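PDB 7CPX: lovastatin nonaketide synthase, polyketide synthase component from Aspergillus terreus, which builds, together with its partner LovC, the nonaketide core of lovastatin, dihydromonacolin L, from malonyl-CoA by repeated condensation, reduction, dehydration and methylation on its carrier domain. Local coordinates for residues L2369-A2380 with A2397-I2405; F2351-D2359 with A2411-F2419. The protein carries 2 engineered substitutions. All coordinates share one frame; numbering follows the deposited sequence.

Interaction 1: residues L2369-A2380 with A2397-I2405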
ATOM      1  N   LEU A2369       1.463 -25.418  46.249  1.00 99.79           N
ATOM      2  CA  LEU A2369       1.829 -26.506  47.150  1.00 99.79           C
ATOM      3  C   LEU A2369       1.080 -26.398  48.471  1.00 99.79           C
ATOM      4  O   LEU A2369       0.558 -27.395  48.985  1.00 99.79           O
ATOM      5  CB  LEU A2369       3.341 -26.493  47.377  1.00 99.79           C
ATOM      6  CG  LEU A2369       3.916 -27.270  48.561  1.00 99.79           C
ATOM      7  CD1 LEU A2369       3.536 -28.737  48.505  1.00 99.79           C
ATOM      8  CD2 LEU A2369       5.425 -27.114  48.583  1.00 99.79           C
ATOM      9  N   PHE A2370       1.006 -25.191  49.031  1.00 97.80           N
ATOM     10  CA  PHE A2370       0.256 -24.993  50.266  1.00 97.80           C
ATOM     11  C   PHE A2370      -1.224 -25.280  50.056  1.00 97.80           C
ATOM     12  O   PHE A2370      -1.885 -25.857  50.927  1.00 97.80           O
ATOM     13  CB  PHE A2370       0.456 -23.567  50.775  1.00 97.80           C
ATOM     14  CG  PHE A2370      -0.351 -23.244  51.996  1.00 97.80           C
ATOM     15  CD1 PHE A2370      -1.644 -22.773  51.881  1.00 97.80           C
ATOM     16  CD2 PHE A2370       0.184 -23.412  53.258  1.00 97.80           C
ATOM     17  CE1 PHE A2370      -2.390 -22.480  52.997  1.00 97.80           C
ATOM     18  CE2 PHE A2370      -0.555 -23.117  54.381  1.00 97.80           C
ATOM     19  CZ  PHE A2370      -1.845 -22.650  54.252  1.00 97.80           C
ATOM     20  N   ALA A2371      -1.764 -24.869  48.910  1.00 98.41           N
ATOM     21  CA  ALA A2371      -3.165 -25.130  48.607  1.00 98.41           C
ATOM     22  C   ALA A2371      -3.435 -26.622  48.562  1.00 98.41           C
ATOM     23  O   ALA A2371      -4.426 -27.109  49.118  1.00 98.41           O
ATOM     24  CB  ALA A2371      -3.530 -24.492  47.270  1.00 98.41           C
ATOM     25  N   GLU A2372      -2.558 -27.367  47.892  1.00 99.85           N
ATOM     26  CA  GLU A2372      -2.742 -28.806  47.804  1.00 99.85           C
ATOM     27  C   GLU A2372      -2.562 -29.467  49.159  1.00 99.85           C
ATOM     28  O   GLU A2372      -3.207 -30.477  49.439  1.00 99.85           O
ATOM     29  CB  GLU A2372      -1.772 -29.403  46.791  1.00 99.85           C
ATOM     30  CG  GLU A2372      -2.101 -30.834  46.416  1.00 99.85           C
ATOM     31  CD  GLU A2372      -3.053 -30.937  45.239  1.00 99.85           C
ATOM     32  OE1 GLU A2372      -3.124 -29.982  44.437  1.00 99.85           O
ATOM     33  OE2 GLU A2372      -3.732 -31.979  45.114  1.00 99.85           O
ATOM     34  N   ALA A2373      -1.700 -28.917  50.015  1.00 98.85           N
ATOM     35  CA  ALA A2373      -1.577 -29.449  51.369  1.00 98.85           C
ATOM     36  C   ALA A2373      -2.852 -29.220  52.169  1.00 98.85           C
ATOM     37  O   ALA A2373      -3.296 -30.103  52.913  1.00 98.85           O
ATOM     38  CB  ALA A2373      -0.385 -28.814  52.079  1.00 98.85           C
ATOM     39  N   VAL A2374      -3.452 -28.039  52.034  1.00 98.95           N
ATOM     40  CA  VAL A2374      -4.726 -27.771  52.694  1.00 98.95           C
ATOM     41  C   VAL A2374      -5.786 -28.740  52.190  1.00 98.95           C
ATOM     42  O   VAL A2374      -6.566 -29.306  52.968  1.00 98.95           O
ATOM     43  CB  VAL A2374      -5.151 -26.310  52.466  1.00 98.95           C
ATOM     44  CG1 VAL A2374      -6.569 -26.088  52.955  1.00 98.95           C
ATOM     45  CG2 VAL A2374      -4.196 -25.369  53.165  1.00 98.95           C
ATOM     46  N   VAL A2375      -5.830 -28.936  50.873  1.00100.44           N
ATOM     47  CA  VAL A2375      -6.801 -29.852  50.286  1.00100.44           C
ATOM     48  C   VAL A2375      -6.557 -31.267  50.784  1.00100.44           C
ATOM     49  O   VAL A2375      -7.502 -32.018  51.040  1.00100.44           O
ATOM     50  CB  VAL A2375      -6.741 -29.773  48.751  1.00100.44           C
ATOM     51  CG1 VAL A2375      -7.553 -30.894  48.133  1.00100.44           C
ATOM     52  CG2 VAL A2375      -7.250 -28.427  48.285  1.00100.44           C
ATOM     53  N   ALA A2376      -5.291 -31.656  50.921  1.00 99.68           N
ATOM     54  CA  ALA A2376      -4.968 -32.983  51.426  1.00 99.68           C
ATOM     55  C   ALA A2376      -5.426 -33.143  52.867  1.00 99.68           C
ATOM     56  O   ALA A2376      -5.942 -34.196  53.245  1.00 99.68           O
ATOM     57  CB  ALA A2376      -3.467 -33.238  51.313  1.00 99.68           C
ATOM     58  N   GLY A2377      -5.242 -32.109  53.687  1.00102.01           N
ATOM     59  CA  GLY A2377      -5.715 -32.181  55.060  1.00102.01           C
ATOM     60  C   GLY A2377      -7.223 -32.318  55.140  1.00102.01           C
ATOM     61  O   GLY A2377      -7.752 -33.152  55.883  1.00102.01           O
ATOM     62  N   ARG A2378      -7.941 -31.502  54.364  1.00102.97           N
ATOM     63  CA  ARG A2378      -9.398 -31.591  54.359  1.00102.97           C
ATOM     64  C   ARG A2378      -9.862 -32.947  53.838  1.00102.97           C
ATOM     65  O   ARG A2378     -10.800 -33.543  54.380  1.00102.97           O
ATOM     66  CB  ARG A2378      -9.997 -30.458  53.523  1.00102.97           C
ATOM     67  CG  ARG A2378     -10.242 -29.169  54.301  1.00102.97           C
ATOM     68  CD  ARG A2378      -9.382 -28.027  53.789  1.00102.97           C
ATOM     69  NE  ARG A2378      -9.793 -27.579  52.462  1.00102.97           N
ATOM     70  CZ  ARG A2378     -10.179 -26.347  52.157  1.00102.97           C
ATOM     71  NH1 ARG A2378     -10.182 -25.376  53.055  1.00102.97           N
ATOM     72  NH2 ARG A2378     -10.564 -26.078  50.913  1.00102.97           N
ATOM     73  N   ARG A2379      -9.214 -33.452  52.787  1.00105.36           N
ATOM     74  CA  ARG A2379      -9.572 -34.754  52.241  1.00105.36           C
ATOM     75  C   ARG A2379      -9.290 -35.863  53.242  1.00105.36           C
ATOM     76  O   ARG A2379     -10.058 -36.822  53.341  1.00105.36           O
ATOM     77  CB  ARG A2379      -8.812 -35.001  50.937  1.00105.36           C
ATOM     78  CG  ARG A2379      -9.083 -36.361  50.314  1.00105.36           C
ATOM     79  CD  ARG A2379      -8.403 -36.520  48.961  1.00105.36           C
ATOM     80  NE  ARG A2379      -8.933 -35.598  47.961  1.00105.36           N
ATOM     81  CZ  ARG A2379      -8.261 -34.594  47.413  1.00105.36           C
ATOM     82  NH1 ARG A2379      -6.998 -34.346  47.727  1.00105.36           N
ATOM     83  NH2 ARG A2379      -8.867 -33.822  46.516  1.00105.36           N
ATOM     84  N   ALA A2380      -8.184 -35.762  53.980  1.00105.88           N
ATOM     85  CA  ALA A2380      -7.888 -36.750  55.008  1.00105.88           C
ATOM     86  C   ALA A2380      -8.941 -36.725  56.103  1.00105.88           C
ATOM     87  O   ALA A2380      -9.380 -37.776  56.576  1.00105.88           O
ATOM     88  CB  ALA A2380      -6.500 -36.498  55.595  1.00105.88           C
ATOM     89  N   ALA A2397       0.908 -40.802  53.194  1.00110.71           N
ATOM     90  CA  ALA A2397       1.765 -40.224  52.164  1.00110.71           C
ATOM     91  C   ALA A2397       1.142 -38.965  51.579  1.00110.71           C
ATOM     92  O   ALA A2397       1.848 -37.999  51.270  1.00110.71           O
ATOM     93  CB  ALA A2397       2.031 -41.249  51.064  1.00110.71           C
ATOM     94  N   ASP A2398      -0.184 -38.958  51.421  1.00108.08           N
ATOM     95  CA  ASP A2398      -0.865 -37.796  50.868  1.00108.08           C
ATOM     96  C   ASP A2398      -0.704 -36.565  51.747  1.00108.08           C
ATOM     97  O   ASP A2398      -0.679 -35.445  51.227  1.00108.08           O
ATOM     98  CB  ASP A2398      -2.351 -38.102  50.675  1.00108.08           C
ATOM     99  CG  ASP A2398      -3.020 -38.566  51.953  1.00108.08           C
ATOM    100  OD1 ASP A2398      -2.325 -38.673  52.984  1.00108.08           O
ATOM    101  OD2 ASP A2398      -4.242 -38.824  51.926  1.00108.08           O
ATOM    102  N   LEU A2399      -0.600 -36.745  53.066  1.00105.47           N
ATOM    103  CA  LEU A2399      -0.448 -35.598  53.953  1.00105.47           C
ATOM    104  C   LEU A2399       0.841 -34.844  53.663  1.00105.47           C
ATOM    105  O   LEU A2399       0.838 -33.611  53.567  1.00105.47           O
ATOM    106  CB  LEU A2399      -0.473 -36.053  55.410  1.00105.47           C
ATOM    107  CG  LEU A2399      -1.660 -36.914  55.836  1.00105.47           C
ATOM    108  CD1 LEU A2399      -1.622 -37.137  57.335  1.00105.47           C
ATOM    109  CD2 LEU A2399      -2.972 -36.276  55.419  1.00105.47           C
ATOM    110  N   GLU A2400       1.950 -35.564  53.515  1.00106.87           N
ATOM    111  CA  GLU A2400       3.251 -34.946  53.276  1.00106.87           C
ATOM    112  C   GLU A2400       3.413 -34.745  51.778  1.00106.87           C
ATOM    113  O   GLU A2400       3.629 -35.700  51.029  1.00106.87           O
ATOM    114  CB  GLU A2400       4.376 -35.805  53.842  1.00106.87           C
ATOM    115  CG  GLU A2400       4.227 -36.139  55.313  1.00106.87           C
ATOM    116  CD  GLU A2400       5.500 -36.709  55.908  1.00106.87           C
ATOM    117  OE1 GLU A2400       6.547 -36.666  55.228  1.00106.87           O
ATOM    118  OE2 GLU A2400       5.457 -37.198  57.055  1.00106.87           O
ATOM    119  N   LEU A2401       3.309 -33.496  51.336  1.00101.71           N
ATOM    120  CA  LEU A2401       3.524 -33.152  49.936  1.00101.71           C
ATOM    121  C   LEU A2401       5.012 -32.914  49.739  1.00101.71           C
ATOM    122  O   LEU A2401       5.531 -31.839  50.051  1.00101.71           O
ATOM    123  CB  LEU A2401       2.705 -31.928  49.546  1.00101.71           C
ATOM    124  CG  LEU A2401       1.199 -32.151  49.403  1.00101.71           C
ATOM    125  CD1 LEU A2401       0.561 -32.482  50.741  1.00101.71           C
ATOM    126  CD2 LEU A2401       0.541 -30.932  48.792  1.00101.71           C
ATOM    127  N   THR A2402       5.710 -33.936  49.254  1.00108.03           N
ATOM    128  CA  THR A2402       7.127 -33.798  48.956  1.00108.03           C
ATOM    129  C   THR A2402       7.306 -32.904  47.737  1.00108.03           C
ATOM    130  O   THR A2402       6.635 -33.088  46.717  1.00108.03           O
ATOM    131  CB  THR A2402       7.753 -35.168  48.712  1.00108.03           C
ATOM    132  OG1 THR A2402       7.542 -36.000  49.859  1.00108.03           O
ATOM    133  CG2 THR A2402       9.245 -35.042  48.453  1.00108.03           C
ATOM    134  N   THR A2403       8.212 -31.938  47.843  1.00103.73           N
ATOM    135  CA  THR A2403       8.370 -30.940  46.798  1.00103.73           C
ATOM    136  C   THR A2403       9.812 -30.460  46.771  1.00103.73           C
ATOM    137  O   THR A2403      10.546 -30.576  47.757  1.00103.73           O
ATOM    138  CB  THR A2403       7.415 -29.760  47.016  1.00103.73           C
ATOM    139  OG1 THR A2403       6.087 -30.254  47.236  1.00103.73           O
ATOM    140  CG2 THR A2403       7.410 -28.847  45.811  1.00103.73           C
ATOM    141  N   GLY A2404      10.215 -29.922  45.624  1.00106.73           N
ATOM    142  CA  GLY A2404      11.519 -29.313  45.486  1.00106.73           C
ATOM    143  C   GLY A2404      12.626 -30.239  45.038  1.00106.73           C
ATOM    144  O   GLY A2404      13.794 -29.830  45.057  1.00106.73           O
ATOM    145  N   ILE A2405      12.311 -31.469  44.651  1.00110.49           N
ATOM    146  CA  ILE A2405      13.305 -32.407  44.137  1.00110.49           C
ATOM    147  C   ILE A2405      13.256 -32.350  42.613  1.00110.49           C
ATOM    148  O   ILE A2405      12.217 -32.696  42.028  1.00110.49           O
ATOM    149  CB  ILE A2405      13.051 -33.832  44.640  1.00110.49           C
ATOM    150  CG1 ILE A2405      13.069 -33.849  46.167  1.00110.49           C
ATOM    151  CG2 ILE A2405      14.108 -34.774  44.088  1.00110.49           C
ATOM    152  CD1 ILE A2405      12.699 -35.175  46.761  1.00110.49           C
TER

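Interaction 2: residues F2351-D2359 with A2411-F2419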
ATOM      1  N   PHE A2351      21.854 -21.656  46.035  1.00111.36           N
ATOM      2  CA  PHE A2351      20.948 -22.770  45.783  1.00111.36           C
ATOM      3  C   PHE A2351      20.947 -23.172  44.313  1.00111.36           C
ATOM      4  O   PHE A2351      20.790 -24.357  43.999  1.00111.36           O
ATOM      5  CB  PHE A2351      19.534 -22.415  46.242  1.00111.36           C
ATOM      6  CG  PHE A2351      19.308 -22.628  47.711  1.00111.36           C
ATOM      7  CD1 PHE A2351      18.937 -23.872  48.190  1.00111.36           C
ATOM      8  CD2 PHE A2351      19.466 -21.590  48.611  1.00111.36           C
ATOM      9  CE1 PHE A2351      18.727 -24.078  49.538  1.00111.36           C
ATOM     10  CE2 PHE A2351      19.258 -21.788  49.963  1.00111.36           C
ATOM     11  CZ  PHE A2351      18.887 -23.035  50.427  1.00111.36           C
ATOM     12  N   ASN A2352      21.120 -22.211  43.403  1.00112.03           N
ATOM     13  CA  ASN A2352      21.249 -22.553  41.992  1.00112.03           C
ATOM     14  C   ASN A2352      22.469 -23.432  41.760  1.00112.03           C
ATOM     15  O   ASN A2352      22.431 -24.364  40.947  1.00112.03           O
ATOM     16  CB  ASN A2352      21.337 -21.283  41.146  1.00112.03           C
ATOM     17  CG  ASN A2352      20.014 -20.553  41.051  1.00112.03           C
ATOM     18  OD1 ASN A2352      18.954 -21.174  40.976  1.00112.03           O
ATOM     19  ND2 ASN A2352      20.069 -19.227  41.052  1.00112.03           N
ATOM     20  N   ALA A2353      23.565 -23.149  42.467  1.00115.50           N
ATOM     21  CA  ALA A2353      24.751 -23.988  42.364  1.00115.50           C
ATOM     22  C   ALA A2353      24.466 -25.429  42.765  1.00115.50           C
ATOM     23  O   ALA A2353      25.197 -26.333  42.345  1.00115.50           O
ATOM     24  CB  ALA A2353      25.873 -23.419  43.233  1.00115.50           C
ATOM     25  N   ILE A2354      23.427 -25.660  43.566  1.00114.35           N
ATOM     26  CA  ILE A2354      23.044 -27.005  43.981  1.00114.35           C
ATOM     27  C   ILE A2354      21.616 -27.275  43.528  1.00114.35           C
ATOM     28  O   ILE A2354      20.870 -28.001  44.193  1.00114.35           O
ATOM     29  CB  ILE A2354      23.178 -27.183  45.505  1.00114.35           C
ATOM     30  CG1 ILE A2354      22.297 -26.172  46.243  1.00114.35           C
ATOM     31  CG2 ILE A2354      24.629 -27.029  45.928  1.00114.35           C
ATOM     32  CD1 ILE A2354      22.261 -26.371  47.741  1.00114.35           C
ATOM     33  N   ARG A2355      21.225 -26.686  42.397  1.00109.61           N
ATOM     34  CA  ARG A2355      19.855 -26.849  41.921  1.00109.61           C
ATOM     35  C   ARG A2355      19.531 -28.317  41.689  1.00109.61           C
ATOM     36  O   ARG A2355      18.467 -28.802  42.090  1.00109.61           O
ATOM     37  CB  ARG A2355      19.646 -26.052  40.635  1.00109.61           C
ATOM     38  CG  ARG A2355      18.220 -26.097  40.121  1.00109.61           C
ATOM     39  CD  ARG A2355      17.308 -25.256  40.989  1.00109.61           C
ATOM     40  NE  ARG A2355      17.387 -23.852  40.609  1.00109.61           N
ATOM     41  CZ  ARG A2355      16.516 -23.235  39.824  1.00109.61           C
ATOM     42  NH1 ARG A2355      15.440 -23.851  39.362  1.00109.61           N
ATOM     43  NH2 ARG A2355      16.730 -21.966  39.494  1.00109.61           N
ATOM     44  N   PHE A2356      20.442 -29.042  41.038  1.00118.17           N
ATOM     45  CA  PHE A2356      20.246 -30.467  40.800  1.00118.17           C
ATOM     46  C   PHE A2356      19.894 -31.222  42.075  1.00118.17           C
ATOM     47  O   PHE A2356      19.311 -32.310  42.000  1.00118.17           O
ATOM     48  CB  PHE A2356      21.507 -31.067  40.170  1.00118.17           C
ATOM     49  CG  PHE A2356      22.784 -30.588  40.799  1.00118.17           C
ATOM     50  CD1 PHE A2356      23.254 -31.160  41.965  1.00118.17           C
ATOM     51  CD2 PHE A2356      23.508 -29.557  40.225  1.00118.17           C
ATOM     52  CE1 PHE A2356      24.424 -30.716  42.549  1.00118.17           C
ATOM     53  CE2 PHE A2356      24.678 -29.109  40.802  1.00118.17           C
ATOM     54  CZ  PHE A2356      25.137 -29.689  41.967  1.00118.17           C
ATOM     55  N   MET A2357      20.232 -30.674  43.242  1.00117.06           N
ATOM     56  CA  MET A2357      19.857 -31.276  44.515  1.00117.06           C
ATOM     57  C   MET A2357      18.483 -30.802  44.978  1.00117.06           C
ATOM     58  O   MET A2357      17.652 -31.612  45.395  1.00117.06           O
ATOM     59  CB  MET A2357      20.908 -30.950  45.579  1.00117.06           C
ATOM     60  CG  MET A2357      22.214 -31.706  45.416  1.00117.06           C
ATOM     61  SD  MET A2357      23.523 -31.074  46.482  1.00117.06           S
ATOM     62  CE  MET A2357      22.744 -31.200  48.088  1.00117.06           C
ATOM     63  N   PHE A2358      18.232 -29.495  44.910  1.00112.49           N
ATOM     64  CA  PHE A2358      16.983 -28.904  45.379  1.00112.49           C
ATOM     65  C   PHE A2358      16.392 -28.063  44.257  1.00112.49           C
ATOM     66  O   PHE A2358      17.002 -27.079  43.826  1.00112.49           O
ATOM     67  CB  PHE A2358      17.213 -28.061  46.633  1.00112.49           C
ATOM     68  CG  PHE A2358      17.821 -28.826  47.773  1.00112.49           C
ATOM     69  CD1 PHE A2358      17.408 -30.116  48.059  1.00112.49           C
ATOM     70  CD2 PHE A2358      18.814 -28.259  48.551  1.00112.49           C
ATOM     71  CE1 PHE A2358      17.968 -30.822  49.104  1.00112.49           C
ATOM     72  CE2 PHE A2358      19.379 -28.960  49.597  1.00112.49           C
ATOM     73  CZ  PHE A2358      18.956 -30.244  49.874  1.00112.49           C
ATOM     74  N   ASP A2359      15.209 -28.449  43.792  1.00107.83           N
ATOM     75  CA  ASP A2359      14.535 -27.719  42.733  1.00107.83           C
ATOM     76  C   ASP A2359      13.946 -26.419  43.271  1.00107.83           C
ATOM     77  O   ASP A2359      13.675 -26.270  44.466  1.00107.83           O
ATOM     78  CB  ASP A2359      13.432 -28.575  42.113  1.00107.83           C
ATOM     79  CG  ASP A2359      12.893 -27.990  40.824  1.00107.83           C
ATOM     80  OD1 ASP A2359      13.325 -26.882  40.443  1.00107.83           O
ATOM     81  OD2 ASP A2359      12.040 -28.643  40.187  1.00107.83           O
ATOM     82  N   ALA A2411      23.958 -37.881  35.158  1.00124.52           N
ATOM     83  CA  ALA A2411      25.204 -37.196  34.832  1.00124.52           C
ATOM     84  C   ALA A2411      25.705 -36.364  36.003  1.00124.52           C
ATOM     85  O   ALA A2411      26.916 -36.164  36.151  1.00124.52           O
ATOM     86  CB  ALA A2411      25.010 -36.312  33.599  1.00124.52           C
ATOM     87  N   LEU A2412      24.794 -35.872  36.843  1.00122.05           N
ATOM     88  CA  LEU A2412      25.145 -35.114  38.035  1.00122.05           C
ATOM     89  C   LEU A2412      25.118 -35.977  39.291  1.00122.05           C
ATOM     90  O   LEU A2412      25.050 -35.442  40.403  1.00122.05           O
ATOM     91  CB  LEU A2412      24.204 -33.920  38.193  1.00122.05           C
ATOM     92  CG  LEU A2412      24.172 -32.949  37.011  1.00122.05           C
ATOM     93  CD1 LEU A2412      23.179 -31.830  37.262  1.00122.05           C
ATOM     94  CD2 LEU A2412      25.558 -32.385  36.741  1.00122.05           C
ATOM     95  N   LYS A2413      25.164 -37.301  39.133  1.00123.39           N
ATOM     96  CA  LYS A2413      25.147 -38.190  40.289  1.00123.39           C
ATOM     97  C   LYS A2413      26.272 -37.863  41.261  1.00123.39           C
ATOM     98  O   LYS A2413      26.095 -37.988  42.479  1.00123.39           O
ATOM     99  CB  LYS A2413      25.250 -39.642  39.824  1.00123.39           C
ATOM    100  CG  LYS A2413      25.346 -40.656  40.950  1.00123.39           C
ATOM    101  CD  LYS A2413      25.151 -42.072  40.433  1.00123.39           C
ATOM    102  CE  LYS A2413      25.063 -43.077  41.571  1.00123.39           C
ATOM    103  NZ  LYS A2413      26.314 -43.123  42.378  1.00123.39           N
ATOM    104  N   ASP A2414      27.432 -37.449  40.750  1.00124.60           N
ATOM    105  CA  ASP A2414      28.547 -37.113  41.627  1.00124.60           C
ATOM    106  C   ASP A2414      28.214 -35.909  42.501  1.00124.60           C
ATOM    107  O   ASP A2414      28.433 -35.932  43.717  1.00124.60           O
ATOM    108  CB  ASP A2414      29.801 -36.841  40.795  1.00124.60           C
ATOM    109  CG  ASP A2414      30.180 -38.015  39.916  1.00124.60           C
ATOM    110  OD1 ASP A2414      29.475 -39.044  39.958  1.00124.60           O
ATOM    111  OD2 ASP A2414      31.185 -37.907  39.180  1.00124.60           O
ATOM    112  N   ARG A2415      27.680 -34.846  41.896  1.00120.72           N
ATOM    113  CA  ARG A2415      27.374 -33.643  42.662  1.00120.72           C
ATOM    114  C   ARG A2415      26.214 -33.879  43.620  1.00120.72           C
ATOM    115  O   ARG A2415      26.234 -33.397  44.758  1.00120.72           O
ATOM    116  CB  ARG A2415      27.056 -32.484  41.718  1.00120.72           C
ATOM    117  CG  ARG A2415      28.069 -32.289  40.603  1.00120.72           C
ATOM    118  CD  ARG A2415      27.808 -31.001  39.839  1.00120.72           C
ATOM    119  NE  ARG A2415      28.050 -29.822  40.663  1.00120.72           N
ATOM    120  CZ  ARG A2415      27.846 -28.574  40.265  1.00120.72           C
ATOM    121  NH1 ARG A2415      27.382 -28.299  39.057  1.00120.72           N
ATOM    122  NH2 ARG A2415      28.114 -27.574  41.101  1.00120.72           N
ATOM    123  N   ILE A2416      25.198 -34.618  43.181  1.00119.92           N
ATOM    124  CA  ILE A2416      24.030 -34.884  44.014  1.00119.92           C
ATOM    125  C   ILE A2416      24.472 -35.777  45.169  1.00119.92           C
ATOM    126  O   ILE A2416      24.809 -36.947  44.969  1.00119.92           O
ATOM    127  CB  ILE A2416      22.899 -35.531  43.207  1.00119.92           C
ATOM    128  CG1 ILE A2416      22.462 -34.599  42.075  1.00119.92           C
ATOM    129  CG2 ILE A2416      21.715 -35.843  44.109  1.00119.92           C
ATOM    130  CD1 ILE A2416      21.518 -35.239  41.083  1.00119.92           C
ATOM    131  N   THR A2417      24.469 -35.226  46.383  1.00119.06           N
ATOM    132  CA  THR A2417      24.932 -35.961  47.553  1.00119.06           C
ATOM    133  C   THR A2417      23.963 -37.049  47.994  1.00119.06           C
ATOM    134  O   THR A2417      24.331 -37.870  48.841  1.00119.06           O
ATOM    135  CB  THR A2417      25.172 -34.998  48.717  1.00119.06           C
ATOM    136  OG1 THR A2417      23.962 -34.285  49.010  1.00119.06           O
ATOM    137  CG2 THR A2417      26.273 -34.007  48.373  1.00119.06           C
ATOM    138  N   PHE A2418      22.746 -37.077  47.451  1.00117.70           N
ATOM    139  CA  PHE A2418      21.740 -38.056  47.842  1.00117.70           C
ATOM    140  C   PHE A2418      21.303 -38.942  46.684  1.00117.70           C
ATOM    141  O   PHE A2418      20.322 -39.683  46.823  1.00117.70           O
ATOM    142  CB  PHE A2418      20.522 -37.352  48.446  1.00117.70           C
ATOM    143  CG  PHE A2418      19.922 -36.303  47.557  1.00117.70           C
ATOM    144  CD1 PHE A2418      20.455 -35.028  47.501  1.00117.70           C
ATOM    145  CD2 PHE A2418      18.816 -36.590  46.784  1.00117.70           C
ATOM    146  CE1 PHE A2418      19.900 -34.066  46.684  1.00117.70           C
ATOM    147  CE2 PHE A2418      18.257 -35.635  45.962  1.00117.70           C
ATOM    148  CZ  PHE A2418      18.798 -34.370  45.913  1.00117.70           C
ATOM    149  N   PHE A2419      22.005 -38.898  45.550  1.00120.88           N
ATOM    150  CA  PHE A2419      21.609 -39.718  44.411  1.00120.88           C
ATOM    151  C   PHE A2419      21.613 -41.198  44.764  1.00120.88           C
ATOM    152  O   PHE A2419      20.798 -41.966  44.238  1.00120.88           O
ATOM    153  CB  PHE A2419      22.537 -39.455  43.226  1.00120.88           C
ATOM    154  CG  PHE A2419      21.965 -39.880  41.904  1.00120.88           C
ATOM    155  CD1 PHE A2419      22.000 -41.207  41.512  1.00120.88           C
ATOM    156  CD2 PHE A2419      21.394 -38.951  41.053  1.00120.88           C
ATOM    157  CE1 PHE A2419      21.477 -41.598  40.296  1.00120.88           C
ATOM    158  CE2 PHE A2419      20.868 -39.336  39.835  1.00120.88           C
ATOM    159  CZ  PHE A2419      20.909 -40.662  39.457  1.00120.88           C
TER

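Interaction 1: residues L2369-A2380 with A2397-I2405
With CG anti to its carbonyl carbon (chi1 -73°), L2401 spreads both methyls over the helix 2369-2380, while L2369, whose CG is anti to the backbone N (chi1 163°), sends its branched end out toward the strand. The two leucines slide past each other in opposite directions, and CD1 of L2369 comes to rest 3.5 Å from CB of L2401. Both methyls of L2401 pack on A2373; CD2 also lies across the side chain of E2372, 3.4 Å from its CB, and CD1 reaches CB of A2376. Beyond L2401, the end of L2369 meets T2403 tip to tip, its CD2 3.7 Å from the threonine CB. In the other direction along the helix, CB of A2376 sits 3.6 Å from the carbonyl O of D2398, and A2380 CB receives CD2 of L2399 at 3.5 Å. No hydrogen bond joins the two segments; the carboxylate of E2372 instead forms a salt bridge with R1819. Helix and strand run roughly antiparallel, at 151°, with their axes 8.9 Å apart. This is the alpha-on-beta packing of a Rossmann-type ketoreductase domain: helix 2363-2385 lies against the last strand of the seven-stranded parallel sheet, and L2369 and A2373 also touch the adjacent strand 2329-2333.

Interaction 2: residues F2351-D2359 with A2411-F2419
F2356 is the main bump of this contact, and the hollow that takes it is formed by L2412, R2415 and I2416. Its CG lies between the backbone N and the carbonyl carbon (chi1 43°), which directs the ring at the other segment. CD1 of L2412 crosses in beside the root of the ring, 3.4 Å from CB of F2356, and I2416 slides along its flank, with CG1 3.5 Å from ring atom CD1. The far end of the ring is met by R2415, whose chain bends at chi3 (67°) and lays one guanidinium face over ring atom CE2 of F2356, 3.3 Å from R2415 CZ. Ring and guanidinium planes are 50° apart, so the two groups do not stack flat.

M2357 makes a second projection, alongside the first. Its CG packs 3.5 Å from CE1 of F2418, and the bend at chi3 carries its methyl CE to within 3.4 Å of T2417 OG1, a hydroxyl that is hydrogen-bonded to R1749. F2418 is the projection from the other side: its ring edge points at the backbone of M2357, with the carbonyl O near the ring plane, while CG2 of I2416, two residues earlier, lies over the centre of one ring face. A type I beta turn from I2416 to F2419 folds F2418 back onto I2416.

The contact thus joins the stretch after helix 2348-2353 to the loop following strand 2400-2402, with R1749 of helix 1735-1750 touching M2357, F2358 and F2418, and helix 2296-2299 meeting F2358 through V2296 and M2299, and F2418 through M2299.

How the interactions relate
Both interactions belong to the ketoreductase domain, their centres about 24 Å apart, and interaction 1 is nested within the loop that interaction 2 closes. The chain leaves 2351-2359, enters helix 2363-2385, returns through strand 2400-2402 at the edge of the parallel sheet, and then reaches 2411-2419. Interaction 1 is buried packing of a helix on the edge of that sheet, whereas interaction 2 is only partly buried and joins mostly irregular segments outside it. They meet directly just past the strand, where the backbones of G2404 and D2359 come so close that a hydrogen bond between them is likely but its length doubtful. Both lie away from the NADP pocket.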